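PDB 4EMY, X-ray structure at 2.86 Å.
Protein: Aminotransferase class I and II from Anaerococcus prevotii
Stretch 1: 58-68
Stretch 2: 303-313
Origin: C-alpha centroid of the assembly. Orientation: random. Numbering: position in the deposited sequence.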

# COMPACT_ATOMS: atom_id res chain seq x y z
N PRO A 58 10.76 10.19 20.20
CA PRO A 58 10.40 9.28 21.28
C PRO A 58 8.89 9.24 21.57
O PRO A 58 8.35 8.17 21.80
CB PRO A 58 11.17 9.84 22.48
CG PRO A 58 12.35 10.50 21.87
CD PRO A 58 11.84 11.12 20.60
N SER A 59 8.24 10.40 21.54
CA SER A 59 6.81 10.50 21.83
C SER A 59 5.97 9.68 20.85
O SER A 59 4.89 9.23 21.21
CB SER A 59 6.36 11.96 21.79
OG SER A 59 6.58 12.50 20.50
N VAL A 60 6.47 9.51 19.63
CA VAL A 60 5.85 8.63 18.65
C VAL A 60 6.17 7.16 18.96
O VAL A 60 5.27 6.37 19.23
CB VAL A 60 6.25 9.00 17.20
CG1 VAL A 60 5.61 8.05 16.20
CG2 VAL A 60 5.85 10.43 16.89
N TYR A 61 7.45 6.80 18.93
CA TYR A 61 7.88 5.40 19.07
C TYR A 61 7.76 4.76 20.47
O TYR A 61 7.78 3.53 20.58
CB TYR A 61 9.27 5.19 18.45
CG TYR A 61 9.21 5.37 16.96
CD1 TYR A 61 8.99 4.29 16.12
CD2 TYR A 61 9.32 6.64 16.39
CE1 TYR A 61 8.90 4.47 14.75
CE2 TYR A 61 9.23 6.83 15.03
CZ TYR A 61 9.02 5.74 14.21
OH TYR A 61 8.93 5.93 12.85
N ASP A 62 7.59 5.58 21.51
CA ASP A 62 7.25 5.06 22.83
C ASP A 62 5.87 4.40 22.82
O ASP A 62 5.66 3.36 23.45
CB ASP A 62 7.31 6.14 23.91
CG ASP A 62 8.73 6.56 24.27
OD1 ASP A 62 9.66 5.74 24.12
OD2 ASP A 62 8.91 7.72 24.71
N ARG A 63 4.93 5.00 22.09
CA ARG A 63 3.58 4.45 21.98
C ARG A 63 3.58 3.07 21.36
O ARG A 63 2.89 2.17 21.84
CB ARG A 63 2.67 5.38 21.17
CG ARG A 63 2.63 6.81 21.68
CD ARG A 63 2.26 6.91 23.14
NE ARG A 63 3.08 7.94 23.79
CZ ARG A 63 4.00 7.72 24.72
NH1 ARG A 63 4.22 6.49 25.17
NH2 ARG A 63 4.68 8.73 25.22
N LEU A 64 4.35 2.89 20.29
CA LEU A 64 4.54 1.59 19.66
C LEU A 64 5.16 0.60 20.65
O LEU A 64 4.73 -0.55 20.73
CB LEU A 64 5.40 1.72 18.39
CG LEU A 64 5.80 0.44 17.65
CD1 LEU A 64 4.60 -0.25 17.02
CD2 LEU A 64 6.86 0.74 16.60
N ASP A 65 6.16 1.07 21.40
CA ASP A 65 6.79 0.25 22.43
C ASP A 65 5.79 -0.27 23.48
O ASP A 65 5.86 -1.42 23.89
CB ASP A 65 7.93 1.02 23.12
CG ASP A 65 9.26 0.94 22.36
OD1 ASP A 65 9.49 -0.07 21.66
OD2 ASP A 65 10.07 1.89 22.47
N GLU A 66 4.85 0.59 23.88
CA GLU A 66 3.92 0.28 24.97
C GLU A 66 2.63 -0.36 24.50
O GLU A 66 1.88 -0.91 25.30
CB GLU A 66 3.60 1.54 25.76
CG GLU A 66 4.76 2.03 26.62
CD GLU A 66 4.72 3.53 26.85
OE1 GLU A 66 3.88 4.22 26.23
OE2 GLU A 66 5.54 4.02 27.66
N MSE A 67 2.40 -0.29 23.19
CA MSE A 67 1.19 -0.81 22.57
C MSE A 67 1.04 -2.31 22.73
O MSE A 67 2.03 -3.05 22.64
CB MSE A 67 1.21 -0.47 21.08
CG MSE A 67 -0.08 -0.72 20.37
SE MSE A 67 -0.01 0.18 18.67
CE MSE A 67 0.04 2.03 19.29
N ASP A 68 -0.19 -2.76 22.96
CA ASP A 68 -0.50 -4.18 23.03
C ASP A 68 -0.32 -4.80 21.65
O ASP A 68 -0.73 -4.22 20.64
CB ASP A 68 -1.92 -4.39 23.55
CG ASP A 68 -2.13 -5.78 24.15
OD1 ASP A 68 -1.17 -6.35 24.72
OD2 ASP A 68 -3.27 -6.29 24.08
N HIS A 303 -1.65 -1.04 10.81
CA HIS A 303 -2.49 -0.86 11.98
C HIS A 303 -1.78 -0.17 13.13
O HIS A 303 -2.34 0.76 13.71
CB HIS A 303 -3.16 -2.17 12.39
CG HIS A 303 -4.45 -1.99 13.15
ND1 HIS A 303 -5.02 -2.98 13.85
CD2 HIS A 303 -5.27 -0.87 13.33
CE1 HIS A 303 -6.15 -2.53 14.44
NE2 HIS A 303 -6.30 -1.23 14.11
N ALA A 304 -0.55 -0.56 13.45
CA ALA A 304 0.18 0.08 14.55
C ALA A 304 0.23 1.60 14.44
O ALA A 304 0.01 2.31 15.43
CB ALA A 304 1.58 -0.50 14.71
N ALA A 305 0.48 2.10 13.23
CA ALA A 305 0.61 3.54 12.98
C ALA A 305 -0.70 4.30 13.25
O ALA A 305 -0.68 5.43 13.75
CB ALA A 305 1.08 3.79 11.56
N GLN A 306 -1.82 3.68 12.92
CA GLN A 306 -3.13 4.28 13.15
C GLN A 306 -3.39 4.40 14.64
O GLN A 306 -3.86 5.42 15.11
CB GLN A 306 -4.23 3.47 12.48
CG GLN A 306 -4.13 3.44 10.97
CD GLN A 306 -5.29 2.72 10.31
OE1 GLN A 306 -6.26 2.32 10.97
NE2 GLN A 306 -5.21 2.55 9.00
N ASN A 307 -3.08 3.33 15.36
CA ASN A 307 -3.23 3.31 16.81
C ASN A 307 -2.29 4.29 17.51
O ASN A 307 -2.64 4.85 18.55
CB ASN A 307 -3.04 1.89 17.34
CG ASN A 307 -4.21 0.98 16.98
OD1 ASN A 307 -5.37 1.38 17.09
ND2 ASN A 307 -3.90 -0.23 16.54
N ILE A 308 -1.11 4.51 16.92
CA ILE A 308 -0.17 5.51 17.42
C ILE A 308 -0.82 6.89 17.40
O ILE A 308 -0.81 7.60 18.42
CB ILE A 308 1.18 5.49 16.66
CG1 ILE A 308 1.97 4.22 17.00
CG2 ILE A 308 2.02 6.72 17.00
CD1 ILE A 308 3.19 3.98 16.15
N LEU A 309 -1.42 7.26 16.27
CA LEU A 309 -2.10 8.55 16.16
C LEU A 309 -3.24 8.70 17.17
O LEU A 309 -3.44 9.78 17.74
CB LEU A 309 -2.62 8.77 14.74
CG LEU A 309 -3.03 10.21 14.38
CD1 LEU A 309 -1.79 11.06 14.16
CD2 LEU A 309 -3.90 10.23 13.14
N ILE A 310 -3.99 7.61 17.39
CA ILE A 310 -5.09 7.60 18.34
C ILE A 310 -4.57 7.84 19.75
O ILE A 310 -5.13 8.66 20.49
CB ILE A 310 -5.88 6.27 18.28
CG1 ILE A 310 -6.63 6.14 16.96
CG2 ILE A 310 -6.84 6.14 19.46
CD1 ILE A 310 -7.22 4.76 16.71
N GLU A 311 -3.50 7.14 20.11
CA GLU A 311 -2.91 7.22 21.43
C GLU A 311 -2.22 8.56 21.67
O GLU A 311 -2.09 9.01 22.81
CB GLU A 311 -1.94 6.07 21.67
CG GLU A 311 -2.61 4.76 22.03
CD GLU A 311 -3.40 4.85 23.32
OE1 GLU A 311 -2.77 4.89 24.40
OE2 GLU A 311 -4.65 4.88 23.26
N LEU A 312 -1.75 9.18 20.58
CA LEU A 312 -1.11 10.49 20.68
C LEU A 312 -2.11 11.61 20.99
O LEU A 312 -1.72 12.75 21.27
CB LEU A 312 -0.30 10.80 19.41
CG LEU A 312 1.22 10.82 19.55
CD1 LEU A 312 1.73 9.63 20.34
CD2 LEU A 312 1.89 10.87 18.19
N GLU A 313 -3.40 11.26 20.97
CA GLU A 313 -4.49 12.20 21.15
C GLU A 313 -4.89 12.38 22.62
O GLU A 313 -5.55 13.35 22.97
CB GLU A 313 -5.70 11.77 20.31
CG GLU A 313 -6.76 12.84 20.11
CD GLU A 313 -6.21 14.13 19.50
OE1 GLU A 313 -6.99 15.10 19.43
OE2 GLU A 313 -5.03 14.17 19.08

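This is an apolar helix-on-helix contact, small in area (438 Å² buried over both sides) and without a single hydrogen bond or salt bridge between the two stretches. The helix axes pass 9.3 Å apart at a crossing angle of 116°, and the backbones come nearest at Arg 63 and Ile 308, whose CA atoms lie 6.0 Å apart.

Ile 308 is the hub. Its CG2 meets Val 60 CG1 at 3.9 Å, its CD1 meets Leu 64 CB at 3.9 Å, and its CG1 lies 3.7 Å from Met 67 CE, so one branched side chain packs against Val 60, Leu 64 and Met 67, spaced four and then three residues apart. One turn earlier, Ala 304 offers only a methyl, and Leu 64 CD1 packs on its CB at 3.8 Å. One turn later, Leu 312 reaches back with its tip, CD1 standing 3.3 Å from Ser 59 O and 3.2 Å from Arg 63 CG, both tight approaches.

The CA-to-CB bond of Arg 63 points toward the other stretch, and its closest contact there is through carbon; Leu 312 CD1 also lies at the edge of the guanidinium, near its plane. The charge is answered within its own helix by a salt bridge from NH1 to Glu 66 OE1 (2.5 Å). Met 67, a selenomethionine just past the helix, extends the patch, its CE lying 3.6 Å from Asn 307 CB.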